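Local coordinates for protein beta-galactosidase (Marinomonas sp. ef1, PDB 6Y2K) that hydrolyses terminal beta-D-galactose residues of beta-galactosides as a cold-active, hexameric family 42 glycoside hydrolase, at residues 6-11 / 34-39; 524-529 / 547-552. All coordinates share one frame; numbering follows the deposited sequence.

Interaction 1 (6-11 / 34-39); sequences CYYPEH and VGEFSW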
loop_
_atom_site.group_PDB
_atom_site.type_symbol
_atom_site.label_atom_id
_atom_site.label_comp_id
_atom_site.label_asym_id
_atom_site.label_seq_id
_atom_site.Cartn_x
_atom_site.Cartn_y
_atom_site.Cartn_z
ATOM N N CYS A 6 32.133 1.926 36.541
ATOM C CA CYS A 6 31.968 3.284 37.048
ATOM C C CYS A 6 31.178 3.203 38.352
ATOM O O CYS A 6 30.117 2.579 38.397
ATOM C CB CYS A 6 31.232 4.150 36.023
ATOM S SG CYS A 6 32.084 4.239 34.438
ATOM N N TYR A 7 31.699 3.843 39.402
ATOM C CA TYR A 7 31.241 3.652 40.786
ATOM C C TYR A 7 31.087 4.989 41.519
ATOM O O TYR A 7 31.854 5.926 41.282
ATOM C CB TYR A 7 32.269 2.770 41.505
ATOM C CG TYR A 7 31.985 2.413 42.950
ATOM C CD1 TYR A 7 30.729 1.978 43.361
ATOM C CD2 TYR A 7 33.005 2.457 43.904
ATOM C CE1 TYR A 7 30.493 1.625 44.692
ATOM C CE2 TYR A 7 32.779 2.105 45.227
ATOM C CZ TYR A 7 31.531 1.689 45.621
ATOM O OH TYR A 7 31.321 1.343 46.938
ATOM N N TYR A 8 30.080 5.066 42.398
ATOM C CA TYR A 8 29.765 6.282 43.171
ATOM C C TYR A 8 29.666 5.954 44.664
ATOM O O TYR A 8 28.576 5.864 45.212
ATOM C CB TYR A 8 28.500 6.947 42.603
ATOM C CG TYR A 8 28.768 7.307 41.155
ATOM C CD1 TYR A 8 28.539 6.375 40.136
ATOM C CD2 TYR A 8 29.370 8.510 40.822
ATOM C CE1 TYR A 8 28.845 6.660 38.821
ATOM C CE2 TYR A 8 29.677 8.811 39.504
ATOM C CZ TYR A 8 29.409 7.875 38.511
ATOM O OH TYR A 8 29.716 8.148 37.219
ATOM N N PRO A 9 30.820 5.769 45.333
ATOM C CA PRO A 9 30.789 5.482 46.777
ATOM C C PRO A 9 30.055 6.566 47.582
ATOM O O PRO A 9 29.368 6.246 48.555
ATOM C CB PRO A 9 32.266 5.408 47.160
ATOM C CG PRO A 9 32.980 6.157 46.102
ATOM C CD PRO A 9 32.192 5.960 44.844
ATOM N N GLU A 10 30.157 7.819 47.133
ATOM C CA GLU A 10 29.416 8.927 47.743
ATOM C C GLU A 10 27.875 8.830 47.653
ATOM O O GLU A 10 27.168 9.586 48.339
ATOM C CB GLU A 10 29.924 10.290 47.210
ATOM C CG GLU A 10 29.434 10.717 45.825
ATOM C CD GLU A 10 30.266 10.218 44.655
ATOM O OE1 GLU A 10 30.966 9.168 44.756
ATOM O OE2 GLU A 10 30.195 10.893 43.602
ATOM N N HIS A 11 27.348 7.935 46.814
ATOM C CA HIS A 11 25.899 7.683 46.762
ATOM C C HIS A 11 25.396 6.612 47.726
ATOM O O HIS A 11 24.178 6.430 47.841
ATOM C CB HIS A 11 25.479 7.308 45.343
ATOM C CG HIS A 11 25.709 8.394 44.339
ATOM N ND1 HIS A 11 25.479 8.219 42.995
ATOM C CD2 HIS A 11 26.159 9.662 44.483
ATOM C CE1 HIS A 11 25.791 9.330 42.350
ATOM N NE2 HIS A 11 26.199 10.224 43.232
ATOM N N VAL A 34 36.028 6.558 39.960
ATOM C CA VAL A 34 35.315 7.352 40.970
ATOM C C VAL A 34 35.650 8.846 40.871
ATOM O O VAL A 34 36.689 9.221 40.321
ATOM C CB VAL A 34 35.620 6.882 42.421
ATOM C CG1 VAL A 34 35.315 5.397 42.591
ATOM C CG2 VAL A 34 37.055 7.189 42.822
ATOM N N GLY A 35 34.752 9.682 41.401
ATOM C CA GLY A 35 35.077 11.071 41.766
ATOM C C GLY A 35 34.637 12.232 40.879
ATOM O O GLY A 35 34.629 13.378 41.344
ATOM N N GLU A 36 34.255 11.962 39.630
ATOM C CA GLU A 36 34.022 13.046 38.647
ATOM C C GLU A 36 32.802 13.952 38.907
ATOM O O GLU A 36 32.723 15.039 38.331
ATOM C CB GLU A 36 34.020 12.508 37.195
ATOM C CG GLU A 36 32.716 11.897 36.657
ATOM C CD GLU A 36 32.343 10.536 37.240
ATOM O OE1 GLU A 36 33.033 10.012 38.155
ATOM O OE2 GLU A 36 31.326 9.978 36.769
ATOM N N PHE A 37 31.854 13.522 39.741
ATOM C CA PHE A 37 30.713 14.373 40.111
ATOM C C PHE A 37 30.681 14.759 41.597
ATOM O O PHE A 37 29.624 15.150 42.110
ATOM C CB PHE A 37 29.388 13.689 39.731
ATOM C CG PHE A 37 29.240 13.392 38.256
ATOM C CD1 PHE A 37 29.382 14.395 37.307
ATOM C CD2 PHE A 37 28.892 12.118 37.825
ATOM C CE1 PHE A 37 29.228 14.127 35.950
ATOM C CE2 PHE A 37 28.714 11.851 36.476
ATOM C CZ PHE A 37 28.883 12.853 35.538
ATOM N N SER A 38 31.834 14.711 42.274
ATOM C CA SER A 38 31.879 14.787 43.750
ATOM C C SER A 38 32.225 16.166 44.355
ATOM O O SER A 38 32.393 16.265 45.568
ATOM C CB SER A 38 32.835 13.702 44.304
ATOM O OG SER A 38 34.189 13.936 43.933
ATOM N N TRP A 39 32.301 17.226 43.547
ATOM C CA TRP A 39 32.715 18.541 44.069
ATOM C C TRP A 39 31.854 19.015 45.244
ATOM O O TRP A 39 32.401 19.490 46.233
ATOM C CB TRP A 39 32.784 19.617 42.966
ATOM C CG TRP A 39 33.672 20.821 43.267
ATOM C CD1 TRP A 39 33.899 21.417 44.482
ATOM C CD2 TRP A 39 34.405 21.605 42.309
ATOM N NE1 TRP A 39 34.727 22.500 44.341
ATOM C CE2 TRP A 39 35.054 22.642 43.022
ATOM C CE3 TRP A 39 34.561 21.545 40.919
ATOM C CZ2 TRP A 39 35.866 23.592 42.394
ATOM C CZ3 TRP A 39 35.368 22.493 40.296
ATOM C CH2 TRP A 39 36.015 23.500 41.036
HETATM O O HOH W 1 32.313 8.518 42.407
HETATM O O HOH W 2 31.644 11.212 41.359
#
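The two segments follow neighbouring parallel strands, 2-6 and 29-34, and their backbones come closest at Tyr7 and Val34, with CA atoms 5.5 Å apart. Residues 9-11 form a short 3-10 segment. Gly35 to Ser38 form a type I turn, and Gly35 O accepts from both Ser38 N and Ser38 OG. Water 1 bridges the backbones: it donates to Tyr7 O and Glu10 OE1 and accepts from Gly35 N. Water 2 donates to Glu10 OE2 and accepts from Phe37 N at 2.8 Å. Glu10, bent at chi2 (-87°), thus reaches the turn through both waters.

The direct polar link is a very short hydrogen bond, 2.5 Å, from Tyr8 OH to Glu36 OE2. The oxygen lies at the edge of the Tyr8 ring and uses its syn lone pair; ring and carboxylate planes are 53° apart. Glu36 OE2 also forms a salt bridge with Arg33, probably stabilising its charge. Tyr8 CE2 meets the edge of the Phe37 ring at CD2, 3.8 Å away. A phenylalanine in place of Tyr8 would remove the hydroxyl and would probably leave the Glu36 carboxylate less firmly oriented. Val34 CG1 packs 3.9 Å from Pro9 CD and meets Tyr7 CD2 obliquely, 4.0 Å away; the Tyr7 hydroxyl bonds Asp20.

The contact sits at the C-terminal ends of the first two strands of the barrel, the end that carries the active site in TIM-barrel enzymes. Helix 52-63 packs on Pro9, Val34 and Ser38, strand 348-352 flanks Tyr8, and Trp183 of a second subunit meets the Phe37 ring.

Interaction 2 (524-529 / 547-552); sequences ERVDAL and KHWHEQ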
loop_
_atom_site.group_PDB
_atom_site.type_symbol
_atom_site.label_atom_id
_atom_site.label_comp_id
_atom_site.label_asym_id
_atom_site.label_seq_id
_atom_site.Cartn_x
_atom_site.Cartn_y
_atom_site.Cartn_z
ATOM N N GLU A 524 32.536 20.825 -12.358
ATOM C CA GLU A 524 32.011 22.016 -13.017
ATOM C C GLU A 524 30.905 22.656 -12.188
ATOM O O GLU A 524 30.814 23.882 -12.101
ATOM C CB GLU A 524 31.487 21.653 -14.404
ATOM C CG GLU A 524 32.560 21.089 -15.334
ATOM C CD GLU A 524 32.021 20.662 -16.686
ATOM O OE1 GLU A 524 30.861 20.210 -16.771
ATOM O OE2 GLU A 524 32.769 20.776 -17.680
ATOM N N ARG A 525 30.045 21.818 -11.613
ATOM C CA ARG A 525 28.976 22.271 -10.713
ATOM C C ARG A 525 28.393 21.073 -9.969
ATOM O O ARG A 525 28.742 19.934 -10.276
ATOM C CB ARG A 525 27.878 23.025 -11.473
ATOM C CG ARG A 525 27.214 22.265 -12.608
ATOM C CD ARG A 525 26.157 23.139 -13.278
ATOM N NE ARG A 525 25.293 22.371 -14.168
ATOM C CZ ARG A 525 24.216 22.851 -14.791
ATOM N NH1 ARG A 525 23.804 24.106 -14.610
ATOM N NH2 ARG A 525 23.529 22.047 -15.594
ATOM N N VAL A 526 27.525 21.343 -8.989
ATOM C CA VAL A 526 26.911 20.310 -8.154
ATOM C C VAL A 526 25.386 20.283 -8.316
ATOM O O VAL A 526 24.732 21.315 -8.247
ATOM C CB VAL A 526 27.217 20.553 -6.657
ATOM C CG1 VAL A 526 26.551 19.498 -5.776
ATOM C CG2 VAL A 526 28.721 20.557 -6.394
ATOM N N ASP A 527 24.851 19.080 -8.503
ATOM C CA ASP A 527 23.426 18.779 -8.464
ATOM C C ASP A 527 23.156 18.235 -7.047
ATOM O O ASP A 527 23.528 17.095 -6.731
ATOM C CB ASP A 527 23.119 17.751 -9.571
ATOM C CG ASP A 527 21.660 17.330 -9.643
ATOM O OD1 ASP A 527 20.765 18.137 -9.346
ATOM O OD2 ASP A 527 21.394 16.175 -10.046
ATOM N N ALA A 528 22.571 19.075 -6.188
ATOM C CA ALA A 528 22.354 18.748 -4.784
ATOM C C ALA A 528 20.893 18.344 -4.611
ATOM O O ALA A 528 19.988 19.149 -4.852
ATOM C CB ALA A 528 22.719 19.930 -3.903
ATOM N N LEU A 529 20.676 17.089 -4.204
ATOM C CA LEU A 529 19.396 16.405 -4.418
ATOM C C LEU A 529 18.591 16.068 -3.158
ATOM O O LEU A 529 19.166 15.738 -2.112
ATOM C CB LEU A 529 19.643 15.106 -5.198
ATOM C CG LEU A 529 20.072 15.243 -6.660
ATOM C CD1 LEU A 529 20.564 13.904 -7.196
ATOM C CD2 LEU A 529 18.952 15.795 -7.536
ATOM N N LYS A 547 22.427 9.180 -4.674
ATOM C CA LYS A 547 21.520 10.061 -3.946
ATOM C C LYS A 547 22.260 11.241 -3.331
ATOM O O LYS A 547 23.472 11.180 -3.125
ATOM C CB LYS A 547 20.775 9.288 -2.855
ATOM C CG LYS A 547 21.659 8.526 -1.882
ATOM C CD LYS A 547 20.822 7.568 -1.034
ATOM C CE LYS A 547 21.684 6.791 -0.039
ATOM N NZ LYS A 547 20.834 6.024 0.926
ATOM N N HIS A 548 21.524 12.324 -3.093
ATOM C CA HIS A 548 21.947 13.482 -2.274
ATOM C C HIS A 548 22.918 14.457 -2.924
ATOM O O HIS A 548 22.721 15.681 -2.834
ATOM C CB HIS A 548 22.514 13.058 -0.900
ATOM C CG HIS A 548 21.623 12.130 -0.133
ATOM N ND1 HIS A 548 22.113 11.225 0.786
ATOM C CD2 HIS A 548 20.278 11.971 -0.142
ATOM C CE1 HIS A 548 21.106 10.544 1.304
ATOM N NE2 HIS A 548 19.983 10.978 0.761
ATOM N N TRP A 549 23.976 13.923 -3.532
ATOM C CA TRP A 549 25.084 14.710 -4.055
ATOM C C TRP A 549 25.557 14.105 -5.379
ATOM O O TRP A 549 25.876 12.926 -5.446
ATOM C CB TRP A 549 26.220 14.705 -3.037
ATOM C CG TRP A 549 27.255 15.737 -3.288
ATOM C CD1 TRP A 549 28.435 15.574 -3.956
ATOM C CD2 TRP A 549 27.209 17.101 -2.879
ATOM N NE1 TRP A 549 29.129 16.759 -3.991
ATOM C CE2 TRP A 549 28.400 17.713 -3.332
ATOM C CE3 TRP A 549 26.274 17.869 -2.171
ATOM C CZ2 TRP A 549 28.690 19.065 -3.095
ATOM C CZ3 TRP A 549 26.555 19.210 -1.936
ATOM C CH2 TRP A 549 27.759 19.797 -2.400
ATOM N N HIS A 550 25.591 14.935 -6.417
ATOM C CA HIS A 550 25.740 14.485 -7.801
ATOM C C HIS A 550 26.597 15.505 -8.549
ATOM O O HIS A 550 26.084 16.467 -9.121
ATOM C CB HIS A 550 24.328 14.319 -8.408
ATOM C CG HIS A 550 24.291 13.852 -9.833
ATOM N ND1 HIS A 550 23.301 14.249 -10.708
ATOM C CD2 HIS A 550 25.078 12.991 -10.522
ATOM C CE1 HIS A 550 23.496 13.674 -11.882
ATOM N NE2 HIS A 550 24.561 12.896 -11.794
ATOM N N GLU A 551 27.911 15.306 -8.513
ATOM C CA GLU A 551 28.846 16.249 -9.145
ATOM C C GLU A 551 28.861 16.085 -10.652
ATOM O O GLU A 551 28.915 14.963 -11.148
ATOM C CB GLU A 551 30.263 16.085 -8.584
ATOM C CG GLU A 551 30.395 16.605 -7.167
ATOM C CD GLU A 551 31.666 16.182 -6.467
ATOM O OE1 GLU A 551 32.553 15.555 -7.103
ATOM O OE2 GLU A 551 31.770 16.494 -5.259
ATOM N N GLN A 552 28.804 17.209 -11.364
ATOM C CA GLN A 552 28.947 17.257 -12.816
ATOM C C GLN A 552 30.437 17.457 -13.106
ATOM O O GLN A 552 30.989 18.518 -12.780
ATOM C CB GLN A 552 28.124 18.409 -13.394
ATOM C CG GLN A 552 28.206 18.550 -14.909
ATOM C CD GLN A 552 27.439 19.760 -15.421
ATOM O OE1 GLN A 552 26.234 19.904 -15.164
ATOM N NE2 GLN A 552 28.120 20.618 -16.157
#
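The Trp549 indole carries Val526 CG1 over one face in a CH-pi contact, 3.4 Å from the centroid of its six-membered ring. At the indole edge, Trp549 NE1 donates in plane to Glu551 OE2 at 2.9 Å, which helps to fix the ring's rotation; Arg496 adds a cation-pi contact. Glu551 OE1 is bonded to the hydroxyl of Tyr578. His550 ND1 donates to Asp527 OD2 at the ring edge, 2.8 Å away and almost straight (172°), on the anti lone pair. His550 NE2 is held by Asp563.

The Gln552 amide is gripped at both ends. Its NE2 donates to Glu524 OE1 at 2.8 Å, in the amide plane but from above the carboxylate plane. Its OE1 accepts from Arg525 NE at 2.8 Å, at the guanidinium edge but from above the amide carbonyl plane.

The backbones behind these groups form an antiparallel pair of strands, 521-528 and 549-555. Arg525 with Gln552 and Asp527 with His550 are hydrogen-bonded pairs, the bond from His550 N to Asp527 O being weak.

Val526, Ala528 and Trp549 make one face largely apolar, with the Glu551 carboxylate at the indole edge; Met364 of a third subunit packs on Val526. Arg525, Asp527, His550 and Gln552 make the other polar; there Arg288 of the third subunit forms a salt bridge with Asp527 and its Glu377 bonds Gln552. Between the carboxylates of Asp527 and Asp563, the His550 ring may be more readily protonated, though Arg288 of that subunit would offset this in part. The polar groups of this face thus serve both the strand pair and the subunit contact.

From the N terminus, the chain first makes strand 2-6, then helix 17-27 and strand 29-34. Interaction 1 closes this beta-alpha-beta unit, joining the loops after the first two barrel strands. The chain then completes the TIM barrel and enters the trimerisation-domain range. There interaction 2 closes a short loop of 17 residues, including strand 536-538 and most of strand 544-547, which belong to the large mixed sheet. It pairs strand 521-528 with strand 549-555. The two contacts follow in series and neither nest nor cross. The centres of interactions 1 and 2 are about 51 Å apart. Each also meets another subunit, so both the barrel and the trimerisation domain contribute to the hexameric assembly.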